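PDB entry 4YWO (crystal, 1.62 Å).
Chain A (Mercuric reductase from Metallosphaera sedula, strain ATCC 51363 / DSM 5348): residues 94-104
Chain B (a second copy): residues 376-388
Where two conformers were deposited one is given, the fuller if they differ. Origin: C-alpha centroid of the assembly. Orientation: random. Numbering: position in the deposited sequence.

Chain A, residues 94-104: GLVQEMRKTKY
Chain B (376-388) SSVAKAEIINSRL

Residues 94-104 of chain A lie within a longer helix that widens into a pi-type turn at 101-104. Its partner in chain B opens with a 3-10 segment at 376-377, passes through V378(B) at the N-cap position (phi/psi -96/121), and forms a short helix, 379-383, which I384(B) leaves at -104/16. N385(B) then adopts left-handed values of 58/46, and the chain is tied back by the bond from S386(B) N to A381(B) O (2.8 Å). The two helices run nearly antiparallel, at 158°, with their axes 11.6 Å apart at closest approach. This spacing leaves room for side chains between them, and no hydrogen bond crosses. The CA atoms of L95(A) and I383(B) are 7.8 Å apart, those of M99(A) and A379(B) 8.1 Å, and those of K103(A) and S377(B) 9.3 Å, so each four-residue step along chain A moves backward along chain B while the backbones diverge.

G94(A) makes no contact, but its O accepts the helical bond from E98(A) N (3.0 Å). L95(A), with chi1 t and chi2 p, points toward chain B. Its CD2 packs 4.3 Å from CG1 of I383(B) (m, t), an apolar pairing, while its CD1 lies 4.3 Å from CB of E382(B) and 4.1 Å from NH2 of R387(B). V96(A) and Q97(A) stay out of reach.

One turn on, E98(A) also points toward the partner, with chi1 t and chi2 at -149°. Its OE2 forms a salt bridge with NH2 of R387(B) at 3.3 Å, approaching the guanidinium at its edge, near its plane. R387(B) reaches across with an extended m, t, t side chain and chi4 of 81°. The opposite charges of this pair favor the contact, whereas OE1 of E98(A) lies 4.1 Å from OE1 of E382(B), a proximity of like charges.

M99(A) (m, t, p) is buried. Its CE meets CB of A379(B) at 4.1 Å, where the small alanine side chain offers an apolar contact, and its CG approaches OE1 of E382(B) at 3.6 Å. E382(B), with chi1 m, chi2 t and chi3 41°, thus sets its aliphatic part near L95(A) and its carboxylate beside M99(A).

R100(A) and K101(A) are out of reach. T102(A), in the p rotamer, hydrogen-bonds from OG1 to its own helix at E98(A) O (3.1 Å). K103(A) (m, m, p, t) closes the contact: its NZ stands 4.4 Å from S377(B) O, too far for a hydrogen bond.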

# COMPACT_ATOMS: atom_id res chain seq x y z
N GLY A 94 -16.11 -20.35 -8.20
CA GLY A 94 -16.88 -19.31 -8.88
C GLY A 94 -16.14 -18.05 -9.31
O GLY A 94 -16.34 -17.51 -10.40
N LEU A 95 -15.28 -17.56 -8.40
CA LEU A 95 -14.45 -16.39 -8.67
C LEU A 95 -13.44 -16.73 -9.77
O LEU A 95 -13.23 -15.93 -10.68
CB LEU A 95 -13.74 -15.98 -7.36
CG LEU A 95 -12.69 -14.93 -7.58
CD1 LEU A 95 -13.27 -13.60 -8.00
CD2 LEU A 95 -11.94 -14.73 -6.25
N VAL A 96 -12.85 -17.92 -9.71
CA VAL A 96 -11.87 -18.36 -10.70
C VAL A 96 -12.55 -18.34 -12.07
O VAL A 96 -12.06 -17.82 -13.07
CB VAL A 96 -11.27 -19.74 -10.36
CG1 VAL A 96 -10.50 -20.30 -11.52
CG2 VAL A 96 -10.35 -19.63 -9.15
N GLN A 97 -13.71 -18.98 -12.12
CA GLN A 97 -14.49 -19.01 -13.42
C GLN A 97 -14.87 -17.69 -14.01
O GLN A 97 -14.71 -17.43 -15.21
CB GLN A 97 -15.75 -19.88 -13.22
CG GLN A 97 -15.33 -21.34 -13.00
CD GLN A 97 -16.46 -22.23 -12.49
OE1 GLN A 97 -17.65 -21.88 -12.58
NE2 GLN A 97 -16.09 -23.39 -11.93
N GLU A 98 -15.31 -16.77 -13.14
CA GLU A 98 -15.59 -15.44 -13.53
C GLU A 98 -14.35 -14.70 -14.00
O GLU A 98 -14.36 -14.04 -15.05
CB GLU A 98 -16.20 -14.62 -12.37
CG GLU A 98 -16.38 -13.14 -12.73
CD GLU A 98 -16.26 -12.12 -11.56
OE1 GLU A 98 -16.39 -10.93 -11.87
OE2 GLU A 98 -16.08 -12.44 -10.34
N MET A 99 -13.26 -14.82 -13.27
CA MET A 99 -12.07 -14.11 -13.70
C MET A 99 -11.45 -14.68 -14.98
O MET A 99 -10.92 -13.96 -15.80
CB MET A 99 -11.07 -14.06 -12.55
CG MET A 99 -11.61 -13.26 -11.39
SD MET A 99 -10.46 -13.00 -9.96
CE MET A 99 -9.13 -12.69 -11.12
N ARG A 100 -11.55 -15.99 -15.14
CA ARG A 100 -11.03 -16.70 -16.34
C ARG A 100 -11.82 -16.18 -17.54
O ARG A 100 -11.26 -15.85 -18.60
CB ARG A 100 -11.07 -18.20 -16.21
CG ARG A 100 -10.46 -18.93 -17.41
CD ARG A 100 -11.05 -20.32 -17.51
NE ARG A 100 -10.77 -21.08 -16.37
CZ ARG A 100 -11.62 -21.87 -15.73
NH1 ARG A 100 -12.91 -22.00 -16.02
NH2 ARG A 100 -11.14 -22.48 -14.72
N LYS A 101 -13.12 -16.03 -17.36
CA LYS A 101 -13.96 -15.49 -18.45
C LYS A 101 -13.62 -14.05 -18.79
O LYS A 101 -13.29 -13.73 -19.93
CB LYS A 101 -15.45 -15.66 -18.17
CG LYS A 101 -16.34 -15.23 -19.33
CD LYS A 101 -17.75 -15.70 -19.10
CE LYS A 101 -18.63 -15.42 -20.33
NZ LYS A 101 -18.61 -13.95 -20.68
N THR A 102 -13.62 -13.15 -17.82
CA THR A 102 -13.52 -11.73 -18.10
C THR A 102 -12.13 -11.29 -18.55
O THR A 102 -11.99 -10.46 -19.43
CB THR A 102 -13.97 -10.89 -16.85
OG1 THR A 102 -13.17 -11.23 -15.71
CG2 THR A 102 -15.33 -11.23 -16.50
N LYS A 103 -11.11 -11.95 -18.00
CA LYS A 103 -9.71 -11.60 -18.19
C LYS A 103 -8.99 -12.38 -19.28
O LYS A 103 -7.87 -11.99 -19.69
CB LYS A 103 -8.93 -11.72 -16.87
CG LYS A 103 -9.54 -10.92 -15.70
CD LYS A 103 -9.12 -9.45 -15.71
CE LYS A 103 -9.48 -8.70 -16.99
NZ LYS A 103 -9.41 -7.21 -16.87
N TYR A 104 -9.55 -13.51 -19.70
CA TYR A 104 -8.91 -14.37 -20.70
C TYR A 104 -9.86 -14.83 -21.80
O TYR A 104 -9.66 -14.43 -22.91
CB TYR A 104 -8.27 -15.60 -20.03
CG TYR A 104 -7.20 -15.18 -19.02
CD1 TYR A 104 -5.91 -14.87 -19.45
CD2 TYR A 104 -7.50 -15.07 -17.70
CE1 TYR A 104 -4.96 -14.49 -18.59
CE2 TYR A 104 -6.52 -14.71 -16.80
CZ TYR A 104 -5.27 -14.43 -17.23
OH TYR A 104 -4.26 -14.01 -16.33
N SER B 376 -13.62 -2.41 -9.56
CA SER B 376 -14.21 -3.69 -9.84
C SER B 376 -13.38 -4.42 -10.89
O SER B 376 -13.51 -5.66 -10.87
CB SER B 376 -15.68 -3.45 -10.30
OG SER B 376 -15.70 -2.79 -11.50
N SER B 377 -12.54 -3.74 -11.70
CA SER B 377 -11.61 -4.27 -12.74
C SER B 377 -10.25 -4.72 -12.14
O SER B 377 -9.42 -5.25 -12.91
CB SER B 377 -11.22 -3.23 -13.75
OG SER B 377 -12.41 -2.98 -14.58
N VAL B 378 -10.02 -4.50 -10.86
CA VAL B 378 -8.71 -4.81 -10.27
C VAL B 378 -8.76 -6.18 -9.64
O VAL B 378 -9.61 -6.41 -8.73
CB VAL B 378 -8.37 -3.67 -9.25
CG1 VAL B 378 -7.05 -3.92 -8.55
CG2 VAL B 378 -8.26 -2.34 -9.99
N ALA B 379 -7.92 -7.15 -10.05
CA ALA B 379 -8.06 -8.49 -9.54
C ALA B 379 -8.07 -8.55 -8.05
O ALA B 379 -8.88 -9.22 -7.48
CB ALA B 379 -6.92 -9.40 -10.03
N LYS B 380 -7.13 -7.85 -7.39
CA LYS B 380 -7.06 -8.01 -5.96
C LYS B 380 -8.36 -7.53 -5.27
O LYS B 380 -8.79 -8.05 -4.28
CB LYS B 380 -5.83 -7.26 -5.36
CG LYS B 380 -5.63 -7.52 -3.88
CD LYS B 380 -5.50 -9.03 -3.59
CE LYS B 380 -4.90 -9.47 -2.27
NZ LYS B 380 -3.46 -9.11 -2.19
N ALA B 381 -8.96 -6.48 -5.81
CA ALA B 381 -10.21 -5.92 -5.25
C ALA B 381 -11.35 -6.97 -5.36
O ALA B 381 -12.14 -7.16 -4.40
CB ALA B 381 -10.61 -4.63 -5.93
N GLU B 382 -11.36 -7.77 -6.43
CA GLU B 382 -12.28 -8.88 -6.54
C GLU B 382 -11.99 -9.99 -5.53
O GLU B 382 -12.90 -10.53 -4.83
CB GLU B 382 -12.24 -9.38 -8.01
CG GLU B 382 -12.55 -8.31 -9.06
CD GLU B 382 -12.25 -8.64 -10.56
OE1 GLU B 382 -12.57 -9.80 -10.91
OE2 GLU B 382 -11.68 -7.76 -11.32
N ILE B 383 -10.72 -10.30 -5.36
CA ILE B 383 -10.28 -11.36 -4.45
C ILE B 383 -10.63 -11.10 -2.98
O ILE B 383 -11.09 -11.99 -2.26
CB ILE B 383 -8.75 -11.62 -4.60
CG1 ILE B 383 -8.45 -12.24 -5.96
CG2 ILE B 383 -8.16 -12.50 -3.46
CD1 ILE B 383 -6.98 -12.21 -6.34
N ILE B 384 -10.58 -9.82 -2.58
CA ILE B 384 -10.84 -9.44 -1.19
C ILE B 384 -12.20 -8.81 -0.98
O ILE B 384 -12.40 -8.16 0.05
CB ILE B 384 -9.68 -8.54 -0.65
CG1 ILE B 384 -9.66 -7.14 -1.29
CG2 ILE B 384 -8.32 -9.20 -0.74
CD1 ILE B 384 -8.66 -6.12 -0.80
N ASN B 385 -13.07 -8.96 -1.94
CA ASN B 385 -14.46 -8.48 -1.81
C ASN B 385 -14.53 -6.99 -1.52
O ASN B 385 -15.24 -6.53 -0.60
CB ASN B 385 -15.17 -9.29 -0.69
CG ASN B 385 -15.50 -10.70 -1.12
OD1 ASN B 385 -15.37 -11.05 -2.29
ND2 ASN B 385 -15.95 -11.55 -0.16
N SER B 386 -13.75 -6.20 -2.27
CA SER B 386 -13.75 -4.73 -2.06
C SER B 386 -13.79 -4.02 -3.37
O SER B 386 -12.90 -3.31 -3.81
CB SER B 386 -12.53 -4.35 -1.20
OG SER B 386 -12.72 -2.98 -0.78
N ARG B 387 -14.89 -4.26 -4.09
CA ARG B 387 -14.96 -3.81 -5.47
C ARG B 387 -15.43 -2.35 -5.62
O ARG B 387 -15.23 -1.82 -6.72
CB ARG B 387 -15.96 -4.69 -6.27
CG ARG B 387 -15.47 -6.13 -6.40
CD ARG B 387 -16.56 -6.89 -7.11
NE ARG B 387 -16.15 -8.15 -7.65
CZ ARG B 387 -16.02 -9.30 -7.03
NH1 ARG B 387 -16.09 -9.41 -5.67
NH2 ARG B 387 -15.75 -10.38 -7.83
N LEU B 388 -15.95 -1.69 -4.58
CA LEU B 388 -16.36 -0.31 -4.67
C LEU B 388 -15.12 0.59 -4.86
O LEU B 388 -14.08 0.35 -4.20
CB LEU B 388 -17.11 0.09 -3.43
CG LEU B 388 -17.63 1.52 -3.44
CD1 LEU B 388 -18.95 1.72 -2.71
CD2 LEU B 388 -16.60 2.50 -2.92